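PDB 5LHK: leucine aminopeptidase 2, chloroplastic from Streptomyces sp. BC16019, which probably removes unsubstituted N-terminal amino acids from peptides as a manganese-dependent aminopeptidase of the M17 family. Local coordinates for residues Thr264-Gly269 with His341-Gly346. Residues are numbered along the deposited sequence; the frame is centred on the assembly and turned at random.
Sequences TFDSGG and HTDNEG. With MN (manganese (II) ion), chain C; MN (manganese (II) ion), chain B; BCT (bicarbonate ion), chain D.
Asp-266, Asp-343 and Glu-345 meet through two manganese ions, so this is the two-metal active site of an M17 aminopeptidase catalytic domain, built where the loop after strand 265-266 faces the turn leading into helix 345-358. Asp-266 OD2 bridges the pair, lying 2.1 Å from the chain C manganese and 2.4 Å from the chain B ion, while its OD1 takes a hydrogen bond from Asn-316 ND2. Glu-345 also bridges, but with one oxygen per metal: OE1 to chain C, OE2 to chain B. A chi1 of 85° tucks its CG between the backbone N and C, and the chain bends at chi2, which brings the carboxylate round so that one oxygen reaches each ion. Asp-343 serves the chain C manganese alone, through OD1 and its backbone O, its carboxylate turned 73° from that of Asp-266; Lys-273 pairs with its OD2. Water 1 lies on both metals and donates to bicarbonate O2 (2.7 Å), while Lys-261 and Asp-284 complete the coordination of the chain B ion.

Beside the metals the backbones close up, Gly-268 CA 4.2 Å from Asp-343 CA. Thr-342 OG1 accepts from Ser-271 N and donates to Gly-268 O at 2.6 Å, reaching a lone pair within the plane of that carbonyl. A valine in place of Thr-342 would probably leave both without their shared hydroxyl and weaken the tie between the two metal-bearing loops. At Gly-269, a side chain would run into Thr-342 OG1.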
loop_
_atom_site.group_PDB
_atom_site.type_symbol
_atom_site.label_atom_id
_atom_site.label_comp_id
_atom_site.label_asym_id
_atom_site.label_seq_id
_atom_site.Cartn_x
_atom_site.Cartn_y
_atom_site.Cartn_z
ATOM N N THR A 264 -2.129 -27.560 7.983
ATOM C CA THR A 264 -2.297 -28.082 6.637
ATOM C C THR A 264 -2.670 -26.991 5.652
ATOM O O THR A 264 -2.427 -27.137 4.462
ATOM C CB THR A 264 -3.337 -29.205 6.585
ATOM O OG1 THR A 264 -4.604 -28.725 7.054
ATOM C CG2 THR A 264 -2.859 -30.377 7.436
ATOM N N PHE A 265 -3.262 -25.905 6.155
ATOM C CA PHE A 265 -3.549 -24.729 5.354
ATOM C C PHE A 265 -3.575 -23.512 6.254
ATOM O O PHE A 265 -4.411 -23.418 7.163
ATOM C CB PHE A 265 -4.899 -24.876 4.652
ATOM C CG PHE A 265 -5.202 -23.750 3.707
ATOM C CD1 PHE A 265 -4.486 -23.608 2.526
ATOM C CD2 PHE A 265 -6.184 -22.814 4.015
ATOM C CE1 PHE A 265 -4.751 -22.554 1.657
ATOM C CE2 PHE A 265 -6.456 -21.757 3.156
ATOM C CZ PHE A 265 -5.742 -21.631 1.972
ATOM N N ASP A 266 -2.659 -22.583 6.002
ATOM C CA ASP A 266 -2.586 -21.338 6.763
ATOM C C ASP A 266 -3.051 -20.143 5.934
ATOM O O ASP A 266 -2.260 -19.528 5.238
ATOM C CB ASP A 266 -1.159 -21.132 7.275
ATOM C CG ASP A 266 -1.048 -19.979 8.268
ATOM O OD1 ASP A 266 -2.093 -19.422 8.681
ATOM O OD2 ASP A 266 0.101 -19.639 8.643
ATOM N N SER A 267 -4.338 -19.811 6.036
ATOM C CA SER A 267 -4.869 -18.603 5.398
ATOM C C SER A 267 -4.529 -17.318 6.128
ATOM O O SER A 267 -4.671 -16.237 5.564
ATOM C CB SER A 267 -6.383 -18.670 5.288
ATOM O OG SER A 267 -6.973 -18.365 6.544
ATOM N N GLY A 268 -4.138 -17.438 7.391
ATOM C CA GLY A 268 -3.968 -16.293 8.262
ATOM C C GLY A 268 -5.020 -16.192 9.340
ATOM O O GLY A 268 -4.767 -15.594 10.382
ATOM N N GLY A 269 -6.187 -16.787 9.099
ATOM C CA GLY A 269 -7.344 -16.628 9.976
ATOM C C GLY A 269 -8.009 -15.284 9.714
ATOM O O GLY A 269 -8.018 -14.813 8.580
ATOM N N HIS A 341 -2.307 -11.331 16.793
ATOM C CA HIS A 341 -2.308 -11.512 15.345
ATOM C C HIS A 341 -2.617 -12.999 15.055
ATOM O O HIS A 341 -1.852 -13.880 15.474
ATOM C CB HIS A 341 -0.944 -11.108 14.760
ATOM C CG HIS A 341 -0.975 -10.790 13.297
ATOM N ND1 HIS A 341 -1.331 -11.718 12.347
ATOM C CD2 HIS A 341 -0.690 -9.654 12.617
ATOM C CE1 HIS A 341 -1.264 -11.174 11.146
ATOM N NE2 HIS A 341 -0.885 -9.919 11.283
ATOM N N THR A 342 -3.716 -13.276 14.341
ATOM C CA THR A 342 -4.164 -14.660 14.141
ATOM C C THR A 342 -3.266 -15.466 13.185
ATOM O O THR A 342 -3.366 -16.698 13.125
ATOM C CB THR A 342 -5.645 -14.786 13.699
ATOM O OG1 THR A 342 -5.836 -14.292 12.366
ATOM C CG2 THR A 342 -6.559 -14.051 14.644
ATOM N N ASP A 343 -2.436 -14.770 12.417
ATOM C CA ASP A 343 -1.474 -15.394 11.512
ATOM C C ASP A 343 -0.178 -15.876 12.186
ATOM O O ASP A 343 0.647 -16.517 11.533
ATOM C CB ASP A 343 -1.127 -14.461 10.348
ATOM C CG ASP A 343 -0.670 -15.214 9.099
ATOM O OD1 ASP A 343 -0.765 -16.470 9.052
ATOM O OD2 ASP A 343 -0.227 -14.547 8.139
ATOM N N ASN A 344 0.004 -15.576 13.469
ATOM C CA ASN A 344 1.060 -16.202 14.253
ATOM C C ASN A 344 0.478 -17.360 15.059
ATOM O O ASN A 344 0.614 -17.432 16.287
ATOM C CB ASN A 344 1.783 -15.182 15.146
ATOM C CG ASN A 344 2.734 -14.283 14.363
ATOM O OD1 ASN A 344 2.773 -14.316 13.141
ATOM N ND2 ASN A 344 3.502 -13.470 15.071
ATOM N N GLU A 345 -0.136 -18.279 14.329
ATOM C CA GLU A 345 -0.894 -19.368 14.912
ATOM C C GLU A 345 -0.026 -20.555 15.290
ATOM O O GLU A 345 -0.345 -21.264 16.241
ATOM C CB GLU A 345 -2.022 -19.808 13.962
ATOM C CG GLU A 345 -1.656 -20.835 12.873
ATOM C CD GLU A 345 -0.651 -20.350 11.849
ATOM O OE1 GLU A 345 -0.579 -19.128 11.613
ATOM O OE2 GLU A 345 0.067 -21.193 11.264
ATOM N N GLY A 346 1.052 -20.793 14.541
ATOM C CA GLY A 346 1.884 -21.985 14.760
ATOM C C GLY A 346 2.466 -22.104 16.160
ATOM O O GLY A 346 2.472 -23.192 16.754
HETATM MN MN MN C . 0.447 -18.001 9.994
HETATM MN MN MN B . 1.651 -20.857 9.968
HETATM C C BCT D . 3.609 -18.603 13.851
HETATM O O1 BCT D . 4.340 -17.681 13.478
HETATM O O2 BCT D . 2.986 -19.354 13.049
HETATM O O3 BCT D . 3.513 -18.745 15.171
HETATM O O HOH W 1 2.544 -18.897 10.466
HETATM O O HOH W 2 2.395 -16.818 8.847
#